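PDB 2QR4: peptidase M3B, oligoendopeptidase F from Enterococcus faecium, which probably hydrolyses internal peptide bonds of short peptides, as a zinc-dependent oligoendopeptidase of the largely helical M3 family. Local coordinates for residues Val55-Lys60 with Gln71-Arg76; Lys310-Glu315 with Glu528-Tyr533; Asp254-His259 with Ala473-Pro478; Gly179-Leu184 with Gly199-Tyr204. All coordinates share one frame; numbering follows the deposited sequence.

The four interactions are separate contacts, mostly between helices, in a chain that is largely helical. Interactions 3 and 4 are the nearest pair, with closest atoms about 10 Å apart. Interactions 1 and 3, with centres 40 Å apart, fall on opposite sides of the chain's centre, as do interactions 2 and 4, at 44 Å between centres. Interactions 1 and 4 each join helices close in sequence, whereas 2 and 3 each bridge more than 200 residues and alternate along the chain, tying together distant parts of the peptidase family region. Helix 361-379, carrying the HEMGH sequence expected to bind zinc in this family, belongs to none of the eight segments.

Interaction 1. Residues Val55-Lys60 with Gln71-Arg76; sequences VYAHLK and QALYAR
Ala-57 and Tyr-74 bring two helices together in an antiparallel helical hairpin, formed by helices 33-63 and 68-87, whose segment axes run at 152° and approach to 8.4 Å. Alanine suits the narrow place: its small methyl CB lies 3.9 Å from Tyr-74 CA and lets the CA atoms of Ala-57 and Tyr-74 come to 4.9 Å. A larger apolar partner closes one flank, Leu-73 CD1 resting 3.8 Å from Ala-57 CB, and Leu-73 also reaches Asp-5 and Phe-8 of helix 4-18. On the other flank stand His-58 and Tyr-74, side by side and pointing the same way. Each has CG anti to its own backbone N (chi1 177° for Tyr-74), which carries both rings out along the same edge of the helix pair. The planes stand 81° apart, and Tyr-74 CE1 comes within 3.7 Å of His-58 CB. The tyrosine's polar end is fixed from outside the hairpin by a hydrogen bond to Asp-151. Gln-71, one turn earlier on helix 68-87, hydrogen-bonds to Asn-209 of the second subunit. Beside the Asp-151 bond, Tyr-74 OH lies 3.0 Å from His-58 ND1.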
# COMPACT_ATOMS: atom_id res chain seq x y z
N VAL A 55 -18.05 5.33 -6.37
CA VAL A 55 -17.99 6.63 -5.72
C VAL A 55 -18.82 6.65 -4.43
O VAL A 55 -18.37 7.14 -3.40
CB VAL A 55 -18.46 7.74 -6.68
CG1 VAL A 55 -18.94 8.97 -5.92
CG2 VAL A 55 -17.34 8.09 -7.66
N TYR A 56 -20.02 6.07 -4.48
CA TYR A 56 -20.89 6.03 -3.31
C TYR A 56 -20.29 5.24 -2.16
O TYR A 56 -20.32 5.68 -1.00
CB TYR A 56 -22.25 5.45 -3.66
CG TYR A 56 -23.14 5.28 -2.46
CD1 TYR A 56 -23.55 6.39 -1.72
CD2 TYR A 56 -23.56 4.02 -2.04
CE1 TYR A 56 -24.38 6.26 -0.61
CE2 TYR A 56 -24.39 3.87 -0.93
CZ TYR A 56 -24.79 5.00 -0.22
OH TYR A 56 -25.61 4.87 0.89
N ALA A 57 -19.78 4.05 -2.46
CA ALA A 57 -19.24 3.19 -1.43
C ALA A 57 -17.97 3.80 -0.84
O ALA A 57 -17.70 3.68 0.36
CB ALA A 57 -18.95 1.82 -1.99
N HIS A 58 -17.19 4.45 -1.69
CA HIS A 58 -15.96 5.10 -1.28
C HIS A 58 -16.32 6.20 -0.29
O HIS A 58 -15.73 6.31 0.78
CB HIS A 58 -15.24 5.67 -2.49
CG HIS A 58 -13.87 6.19 -2.22
ND1 HIS A 58 -12.74 5.62 -2.77
CD2 HIS A 58 -13.44 7.23 -1.48
CE1 HIS A 58 -11.67 6.29 -2.37
NE2 HIS A 58 -12.07 7.27 -1.59
N LEU A 59 -17.33 6.99 -0.64
CA LEU A 59 -17.76 8.07 0.25
C LEU A 59 -18.14 7.54 1.62
O LEU A 59 -17.64 8.02 2.64
CB LEU A 59 -18.92 8.87 -0.36
CG LEU A 59 -18.50 10.21 -0.97
CD1 LEU A 59 -17.39 10.03 -2.01
CD2 LEU A 59 -19.70 10.95 -1.57
N LYS A 60 -19.02 6.55 1.64
CA LYS A 60 -19.44 5.95 2.89
C LYS A 60 -18.24 5.40 3.70
O LYS A 60 -18.19 5.56 4.92
CB LYS A 60 -20.48 4.86 2.62
CG LYS A 60 -21.89 5.40 2.59
CD LYS A 60 -22.87 4.37 3.15
CE LYS A 60 -24.21 5.02 3.51
NZ LYS A 60 -24.12 6.01 4.63
N GLN A 71 -16.44 -0.96 5.24
CA GLN A 71 -15.23 -1.54 4.68
C GLN A 71 -15.59 -2.61 3.64
O GLN A 71 -15.05 -2.63 2.53
CB GLN A 71 -14.38 -2.18 5.78
CG GLN A 71 -13.79 -1.22 6.78
CD GLN A 71 -13.13 -1.94 7.94
OE1 GLN A 71 -13.27 -3.16 8.08
NE2 GLN A 71 -12.42 -1.20 8.79
N ALA A 72 -16.53 -3.48 4.02
CA ALA A 72 -16.98 -4.59 3.17
C ALA A 72 -17.64 -4.11 1.89
O ALA A 72 -17.37 -4.64 0.81
CB ALA A 72 -17.94 -5.48 3.94
N LEU A 73 -18.49 -3.10 2.02
CA LEU A 73 -19.22 -2.54 0.88
C LEU A 73 -18.22 -1.95 -0.11
O LEU A 73 -18.29 -2.21 -1.32
CB LEU A 73 -20.19 -1.48 1.37
CG LEU A 73 -21.58 -1.39 0.75
CD1 LEU A 73 -21.54 -0.64 -0.57
CD2 LEU A 73 -22.17 -2.77 0.58
N TYR A 74 -17.26 -1.19 0.41
CA TYR A 74 -16.26 -0.53 -0.41
C TYR A 74 -15.36 -1.54 -1.13
O TYR A 74 -15.04 -1.38 -2.31
CB TYR A 74 -15.44 0.45 0.44
CG TYR A 74 -14.32 1.14 -0.30
CD1 TYR A 74 -14.54 1.77 -1.53
CD2 TYR A 74 -13.03 1.18 0.23
CE1 TYR A 74 -13.51 2.39 -2.22
CE2 TYR A 74 -11.99 1.80 -0.45
CZ TYR A 74 -12.24 2.40 -1.67
OH TYR A 74 -11.21 3.03 -2.34
N ALA A 75 -14.96 -2.59 -0.43
CA ALA A 75 -14.20 -3.67 -1.04
C ALA A 75 -15.00 -4.35 -2.16
O ALA A 75 -14.50 -4.53 -3.26
CB ALA A 75 -13.79 -4.68 0.02
N ARG A 76 -16.26 -4.72 -1.90
CA ARG A 76 -17.05 -5.35 -2.95
C ARG A 76 -17.19 -4.41 -4.15
O ARG A 76 -17.13 -4.86 -5.30
CB ARG A 76 -18.43 -5.81 -2.44
CG ARG A 76 -18.34 -6.94 -1.43
CD ARG A 76 -19.69 -7.55 -1.07
NE ARG A 76 -19.55 -8.96 -0.70
CZ ARG A 76 -19.55 -9.44 0.55
NH1 ARG A 76 -19.41 -10.75 0.74
NH2 ARG A 76 -19.70 -8.64 1.60

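Interaction 2. Residues Lys310-Glu315 with Glu528-Tyr533; sequences KPMGEE and ENYLAY
A selenium-bearing side chain meets an aromatic ring here: Met-312, present as selenomethionine, makes a Met-aromatic contact with Tyr-530. Its SE atom sits 5.2 Å from the ring centroid and 41° off the ring normal, so the approach is oblique. The nearest approach is by the terminal methyl of Met-312, CE lying 3.6 Å from Tyr-530 CD2. Bends at chi2 (-54°) and chi3 fold the chain so that CE is carried toward helix 526-536. The unbranched methionine chain can bend in this way to follow the ring; selenium stands here in place of its sulfur. Tyr-530, its CG anti to the backbone N, projects toward the incoming methyl. On the other side of the same ring, Tyr-533 presents an edge, with its CD2 3.7 Å above the plane, so the tyrosine is held between two neighbours.

Leu-531 completes the apolar patch with both branches. Its CD2 lies 4.2 Å from Met-312 CE, and its CD1 meets Glu-315 CB at 4.1 Å, touching the aliphatic base of a surface residue whose carboxylate is carried further out. Between these two partners the chain passes Gly-313, whose phi of 90° would jam a CB against the carbonyl O of Met-312, so glycine suits the place. Behind the contact, Ile-519 of helix 503-520 packs on both Met-312 and Tyr-530, while Ile-406 of helix 394-414 reaches Met-312. The two segments are therefore probably joined by dispersion between a methionine side chain (sulfur in the native residue), a ring and alkyl groups, a union that depends on fit of shape and not on directed polar bonds.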
# COMPACT_ATOMS: atom_id res chain seq x y z
N LYS A 310 -25.81 43.63 -6.51
CA LYS A 310 -26.37 44.45 -7.59
C LYS A 310 -25.50 44.55 -8.86
O LYS A 310 -26.02 44.45 -9.97
CB LYS A 310 -26.75 45.85 -7.08
CG LYS A 310 -27.71 46.60 -8.00
CD LYS A 310 -28.24 47.87 -7.33
CE LYS A 310 -28.94 47.56 -6.01
NZ LYS A 310 -29.40 48.79 -5.30
N PRO A 311 -24.17 44.74 -8.70
CA PRO A 311 -23.27 44.77 -9.86
C PRO A 311 -23.41 43.55 -10.77
O PRO A 311 -22.99 43.59 -11.92
CB PRO A 311 -21.87 44.79 -9.22
CG PRO A 311 -22.08 45.42 -7.89
CD PRO A 311 -23.44 44.96 -7.44
N MSE A 312 -23.99 42.48 -10.24
CA MSE A 312 -24.31 41.30 -11.03
C MSE A 312 -25.37 41.58 -12.09
O MSE A 312 -25.47 40.85 -13.08
CB MSE A 312 -24.78 40.16 -10.13
CG MSE A 312 -23.74 39.61 -9.18
SE MSE A 312 -22.10 39.05 -10.08
CE MSE A 312 -22.86 38.41 -11.76
N GLY A 313 -26.17 42.61 -11.88
CA GLY A 313 -27.14 43.06 -12.88
C GLY A 313 -28.51 42.42 -12.82
O GLY A 313 -28.73 41.47 -12.06
N GLU A 314 -29.43 42.93 -13.63
CA GLU A 314 -30.83 42.49 -13.65
C GLU A 314 -31.01 40.98 -13.83
O GLU A 314 -31.60 40.32 -12.96
CB GLU A 314 -31.64 43.25 -14.72
CG GLU A 314 -32.34 44.51 -14.21
N GLU A 315 -30.53 40.43 -14.94
CA GLU A 315 -30.63 38.99 -15.18
C GLU A 315 -30.27 38.17 -13.94
O GLU A 315 -31.11 37.40 -13.44
CB GLU A 315 -29.74 38.57 -16.36
CG GLU A 315 -30.47 38.41 -17.68
CD GLU A 315 -29.89 37.29 -18.54
OE1 GLU A 315 -29.68 37.51 -19.76
OE2 GLU A 315 -29.64 36.19 -18.01
N GLU A 528 -21.61 40.29 -19.24
CA GLU A 528 -22.08 39.38 -20.29
C GLU A 528 -21.24 38.11 -20.32
O GLU A 528 -21.78 37.00 -20.38
CB GLU A 528 -22.06 40.09 -21.65
CG GLU A 528 -22.54 39.25 -22.83
CD GLU A 528 -22.40 39.99 -24.17
OE1 GLU A 528 -21.51 40.86 -24.27
OE2 GLU A 528 -23.18 39.70 -25.10
N ASN A 529 -19.92 38.27 -20.27
CA ASN A 529 -19.00 37.13 -20.31
C ASN A 529 -19.05 36.24 -19.07
O ASN A 529 -18.91 35.01 -19.17
CB ASN A 529 -17.57 37.62 -20.55
CG ASN A 529 -17.36 38.15 -21.96
OD1 ASN A 529 -18.29 38.17 -22.78
ND2 ASN A 529 -16.15 38.58 -22.25
N TYR A 530 -19.24 36.84 -17.90
CA TYR A 530 -19.41 36.08 -16.67
C TYR A 530 -20.69 35.26 -16.73
O TYR A 530 -20.70 34.08 -16.35
CB TYR A 530 -19.43 36.99 -15.45
CG TYR A 530 -19.50 36.26 -14.13
CD1 TYR A 530 -18.36 35.70 -13.57
CD2 TYR A 530 -20.70 36.12 -13.44
CE1 TYR A 530 -18.41 35.02 -12.36
CE2 TYR A 530 -20.77 35.44 -12.22
CZ TYR A 530 -19.61 34.90 -11.69
OH TYR A 530 -19.64 34.22 -10.49
N LEU A 531 -21.78 35.87 -17.20
CA LEU A 531 -23.05 35.19 -17.29
C LEU A 531 -22.95 34.03 -18.27
O LEU A 531 -23.47 32.94 -18.00
CB LEU A 531 -24.17 36.14 -17.72
CG LEU A 531 -24.51 37.34 -16.82
CD1 LEU A 531 -25.81 38.00 -17.27
CD2 LEU A 531 -24.59 36.94 -15.35
N ALA A 532 -22.28 34.25 -19.40
CA ALA A 532 -22.08 33.20 -20.39
C ALA A 532 -21.23 32.05 -19.84
O ALA A 532 -21.36 30.91 -20.27
CB ALA A 532 -21.46 33.77 -21.66
N TYR A 533 -20.36 32.37 -18.89
CA TYR A 533 -19.59 31.34 -18.19
C TYR A 533 -20.49 30.55 -17.24
O TYR A 533 -20.22 29.39 -16.92
CB TYR A 533 -18.42 31.95 -17.43
CG TYR A 533 -18.28 31.41 -16.03
CD1 TYR A 533 -17.81 30.12 -15.81
CD2 TYR A 533 -18.64 32.17 -14.93
CE1 TYR A 533 -17.69 29.61 -14.53
CE2 TYR A 533 -18.53 31.68 -13.65
CZ TYR A 533 -18.06 30.40 -13.45
OH TYR A 533 -17.94 29.89 -12.17

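Interaction 3. Residues Asp254-His259 with Ala473-Pro478; sequences DVVNKH and AKYYGP
Asn-257 and Lys-474 make the polar link between the end of helix 246-258 and the end of helix 461-476. Lys-474 NZ donates a hydrogen bond of 2.6 Å to Asn-257 OD1, at a C=O...N angle of 135° and tilted 18° from the carbonyl plane. The bond is bent at the lysine end, because the oxygen approaches NZ from beside CE, itself only 2.9 Å from OD1. Lysine suits the task because its long chain, extended at first and then bent at chi3 (84°), spans the distance between the helices. The other half of the amide is also used: ND2 gives hydrogen bonds to Val-253 O and to Glu-444, which fixes the flip of the asparagine side chain.

Charge enters from outside the two segments, through Glu-444 of helix 418-454. Its OE2 forms a salt bridge with Lys-474 NZ, while its OE1 accepts from Asn-257 ND2 and is hydrogen-bonded to Tyr-475 OH.

Apolar packing lies beside this network. Val-256 CG1 comes 3.9 Å from Tyr-475 CE2, the two side chains crossing at about a right angle. Val-256 also touches Phe-437 and Met-563, while tyrosine offers an apolar flank and a hydroxyl together.

Side chains of two helices thus converge on a carboxylate of a third, whose negative charge would be partly offset by the lysine and stabilised by the hydrogen bonds from the amide and with the phenol, probably favouring the ionised form of both Glu-444 and Lys-474.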
# COMPACT_ATOMS: atom_id res chain seq x y z
N ASP A 254 5.33 30.02 -9.72
CA ASP A 254 6.28 31.13 -9.91
C ASP A 254 5.79 32.47 -9.38
O ASP A 254 6.56 33.20 -8.75
CB ASP A 254 6.68 31.29 -11.38
CG ASP A 254 7.51 30.11 -11.88
OD1 ASP A 254 7.94 29.30 -11.04
OD2 ASP A 254 7.72 30.00 -13.11
N VAL A 255 4.54 32.81 -9.67
CA VAL A 255 4.00 34.09 -9.19
C VAL A 255 3.88 34.09 -7.66
O VAL A 255 4.23 35.07 -7.01
CB VAL A 255 2.66 34.42 -9.85
CG1 VAL A 255 2.05 35.65 -9.22
CG2 VAL A 255 2.84 34.61 -11.38
N VAL A 256 3.43 32.98 -7.09
CA VAL A 256 3.34 32.87 -5.65
C VAL A 256 4.72 32.97 -5.00
O VAL A 256 4.90 33.70 -4.03
CB VAL A 256 2.60 31.59 -5.20
CG1 VAL A 256 2.75 31.40 -3.71
CG2 VAL A 256 1.10 31.69 -5.58
N ASN A 257 5.70 32.26 -5.54
CA ASN A 257 7.08 32.38 -5.04
C ASN A 257 7.65 33.79 -5.10
O ASN A 257 8.34 34.22 -4.18
CB ASN A 257 8.01 31.39 -5.74
CG ASN A 257 8.05 30.06 -5.04
OD1 ASN A 257 8.87 29.83 -4.15
ND2 ASN A 257 7.12 29.18 -5.39
N LYS A 258 7.33 34.50 -6.16
CA LYS A 258 7.82 35.86 -6.34
C LYS A 258 7.13 36.82 -5.35
O LYS A 258 7.67 37.88 -5.06
CB LYS A 258 7.64 36.29 -7.80
CG LYS A 258 7.87 37.76 -8.10
CD LYS A 258 7.57 38.07 -9.58
CE LYS A 258 7.10 39.52 -9.81
NZ LYS A 258 8.23 40.49 -9.85
N HIS A 259 5.97 36.42 -4.82
CA HIS A 259 5.22 37.28 -3.89
C HIS A 259 5.16 36.79 -2.43
O HIS A 259 4.30 37.23 -1.66
CB HIS A 259 3.80 37.56 -4.41
CG HIS A 259 3.78 38.34 -5.68
ND1 HIS A 259 3.74 39.72 -5.70
CD2 HIS A 259 3.82 37.95 -6.97
CE1 HIS A 259 3.75 40.14 -6.95
NE2 HIS A 259 3.80 39.08 -7.74
N ALA A 473 9.41 27.18 5.65
CA ALA A 473 10.15 28.35 6.12
C ALA A 473 10.26 29.38 5.01
O ALA A 473 10.19 30.58 5.27
CB ALA A 473 11.55 27.95 6.62
N LYS A 474 10.43 28.90 3.78
CA LYS A 474 10.47 29.77 2.60
C LYS A 474 9.14 30.51 2.46
O LYS A 474 9.11 31.71 2.19
CB LYS A 474 10.72 28.93 1.33
CG LYS A 474 10.85 29.75 0.03
CD LYS A 474 11.15 28.89 -1.22
CE LYS A 474 9.85 28.31 -1.82
NZ LYS A 474 10.02 27.68 -3.18
N TYR A 475 8.04 29.79 2.65
CA TYR A 475 6.72 30.39 2.55
C TYR A 475 6.42 31.34 3.71
O TYR A 475 6.03 32.47 3.49
CB TYR A 475 5.65 29.31 2.44
CG TYR A 475 5.36 28.93 1.02
CD1 TYR A 475 6.29 28.25 0.27
CD2 TYR A 475 4.15 29.29 0.41
CE1 TYR A 475 6.05 27.91 -1.04
CE2 TYR A 475 3.89 28.95 -0.90
CZ TYR A 475 4.85 28.26 -1.63
OH TYR A 475 4.64 27.91 -2.94
N TYR A 476 6.65 30.93 4.94
CA TYR A 476 6.23 31.77 6.03
C TYR A 476 7.19 32.88 6.41
O TYR A 476 6.78 33.89 6.97
CB TYR A 476 5.84 30.93 7.24
CG TYR A 476 4.50 30.26 7.00
CD1 TYR A 476 3.30 30.96 7.20
CD2 TYR A 476 4.42 28.96 6.52
CE1 TYR A 476 2.07 30.35 6.97
CE2 TYR A 476 3.21 28.36 6.28
CZ TYR A 476 2.04 29.04 6.52
OH TYR A 476 0.85 28.42 6.28
N GLY A 477 8.47 32.70 6.09
CA GLY A 477 9.46 33.74 6.37
C GLY A 477 9.91 33.79 7.82
O GLY A 477 9.48 32.99 8.63
N PRO A 478 10.77 34.77 8.15
CA PRO A 478 11.42 34.84 9.46
C PRO A 478 10.51 35.25 10.62
O PRO A 478 10.93 35.17 11.78
CB PRO A 478 12.51 35.90 9.25
CG PRO A 478 11.96 36.80 8.18
CD PRO A 478 11.16 35.89 7.27

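Interaction 4. Residues Gly179-Leu184 with Gly199-Tyr204; sequences GVYGQL and GLYSVY
Gly-199 O, just ahead of the Leu-200 that packs on Tyr-181, takes a short hydrogen bond of 2.6 Å from Ser-202 OG and a weak one from the backbone N of the same residue. A serine three residues on can turn its hydroxyl back to a helix carbonyl in this way; chi1 of 64° directs OG there.

Across the helices the contact is apolar. Leu-200 CD2 sits over one face of the Tyr-181 ring in a CH-pi contact, 3.8 Å from the centroid and only 17° off the normal. The methyl is displaced toward the rim, and CZ is its nearest ring atom at 3.7 Å. Leu-200 CB backs it up 3.8 Å from Tyr-181 CE1, so the leucine lies across the ring with two carbons. Tyr-181 sends its CG anti to the backbone N (chi1 178°), which carries the ring over to the second helix. Leucine's branched end puts one methyl, CD2, against the flat ring face, and tyrosine offers a broad ring whose hydroxyl can lie at the far end: Tyr-181 OH stands 3.9 Å from Tyr-201 CE2, the two side chains crossing near a right angle.

Helix 178-185, which follows the small antiparallel sheet of strands 165-167 and 173-175, is thereby packed on helix 190-206; Phe-197 of the latter touches Tyr-181 and Tyr-201, and Phe-163, in the loop ahead of strand 165-167, touches Leu-200.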
# COMPACT_ATOMS: atom_id res chain seq x y z
N GLY A 179 -11.71 15.30 15.13
CA GLY A 179 -12.91 16.10 15.32
C GLY A 179 -12.70 17.35 16.17
O GLY A 179 -13.34 18.38 15.95
N VAL A 180 -11.80 17.27 17.14
CA VAL A 180 -11.65 18.32 18.14
C VAL A 180 -10.44 19.22 17.87
O VAL A 180 -10.38 20.34 18.36
CB VAL A 180 -11.55 17.68 19.54
CG1 VAL A 180 -10.51 18.35 20.37
CG2 VAL A 180 -12.91 17.69 20.25
N TYR A 181 -9.49 18.75 17.06
CA TYR A 181 -8.21 19.44 16.89
C TYR A 181 -8.33 20.88 16.39
O TYR A 181 -7.80 21.81 17.00
CB TYR A 181 -7.27 18.65 15.98
CG TYR A 181 -5.95 19.33 15.71
CD1 TYR A 181 -4.94 19.38 16.68
CD2 TYR A 181 -5.70 19.95 14.49
CE1 TYR A 181 -3.72 20.02 16.43
CE2 TYR A 181 -4.50 20.59 14.23
CZ TYR A 181 -3.52 20.62 15.19
OH TYR A 181 -2.32 21.26 14.90
N GLY A 182 -9.02 21.07 15.27
CA GLY A 182 -9.27 22.41 14.74
C GLY A 182 -9.85 23.40 15.73
O GLY A 182 -9.48 24.57 15.73
N GLN A 183 -10.78 22.96 16.58
CA GLN A 183 -11.33 23.84 17.60
C GLN A 183 -10.21 24.27 18.51
O GLN A 183 -10.09 25.45 18.84
CB GLN A 183 -12.37 23.14 18.47
CG GLN A 183 -13.66 22.72 17.79
CD GLN A 183 -14.68 22.25 18.82
OE1 GLN A 183 -14.34 21.54 19.77
NE2 GLN A 183 -15.94 22.65 18.64
N LEU A 184 -9.41 23.29 18.93
CA LEU A 184 -8.35 23.53 19.89
C LEU A 184 -7.26 24.45 19.32
O LEU A 184 -6.70 25.26 20.05
CB LEU A 184 -7.76 22.22 20.40
CG LEU A 184 -8.72 21.36 21.22
CD1 LEU A 184 -8.09 20.02 21.50
CD2 LEU A 184 -9.09 22.02 22.51
N GLY A 199 0.75 17.53 20.79
CA GLY A 199 0.14 16.22 20.96
C GLY A 199 -0.10 15.55 19.62
O GLY A 199 0.26 14.38 19.42
N LEU A 200 -0.70 16.29 18.68
CA LEU A 200 -1.11 15.71 17.41
C LEU A 200 0.13 15.31 16.64
O LEU A 200 0.22 14.21 16.10
CB LEU A 200 -1.95 16.69 16.59
CG LEU A 200 -2.40 16.20 15.20
CD1 LEU A 200 -3.81 15.63 15.21
CD2 LEU A 200 -2.31 17.32 14.19
N TYR A 201 1.10 16.22 16.61
CA TYR A 201 2.32 15.98 15.85
C TYR A 201 3.23 14.91 16.45
O TYR A 201 4.00 14.30 15.73
CB TYR A 201 3.06 17.28 15.55
CG TYR A 201 2.44 18.00 14.38
CD1 TYR A 201 2.71 17.60 13.08
CD2 TYR A 201 1.53 19.03 14.57
CE1 TYR A 201 2.12 18.24 11.99
CE2 TYR A 201 0.94 19.67 13.49
CZ TYR A 201 1.24 19.27 12.20
OH TYR A 201 0.66 19.91 11.13
N SER A 202 3.12 14.66 17.75
CA SER A 202 3.92 13.57 18.32
C SER A 202 3.55 12.25 17.63
O SER A 202 4.38 11.39 17.43
CB SER A 202 3.74 13.47 19.84
OG SER A 202 2.41 13.13 20.18
N VAL A 203 2.29 12.11 17.24
CA VAL A 203 1.83 10.89 16.60
C VAL A 203 2.24 10.80 15.12
O VAL A 203 2.66 9.75 14.66
CB VAL A 203 0.29 10.71 16.75
CG1 VAL A 203 -0.20 9.53 15.92
CG2 VAL A 203 -0.06 10.50 18.23
N TYR A 204 2.10 11.89 14.37
CA TYR A 204 2.59 11.89 12.99
C TYR A 204 4.08 11.64 12.90
O TYR A 204 4.54 10.94 12.00
CB TYR A 204 2.14 13.15 12.23
CG TYR A 204 0.69 13.03 11.92
CD1 TYR A 204 0.24 12.15 10.95
CD2 TYR A 204 -0.25 13.71 12.68
CE1 TYR A 204 -1.11 11.98 10.71
CE2 TYR A 204 -1.60 13.56 12.45
CZ TYR A 204 -2.02 12.69 11.47
OH TYR A 204 -3.36 12.55 11.25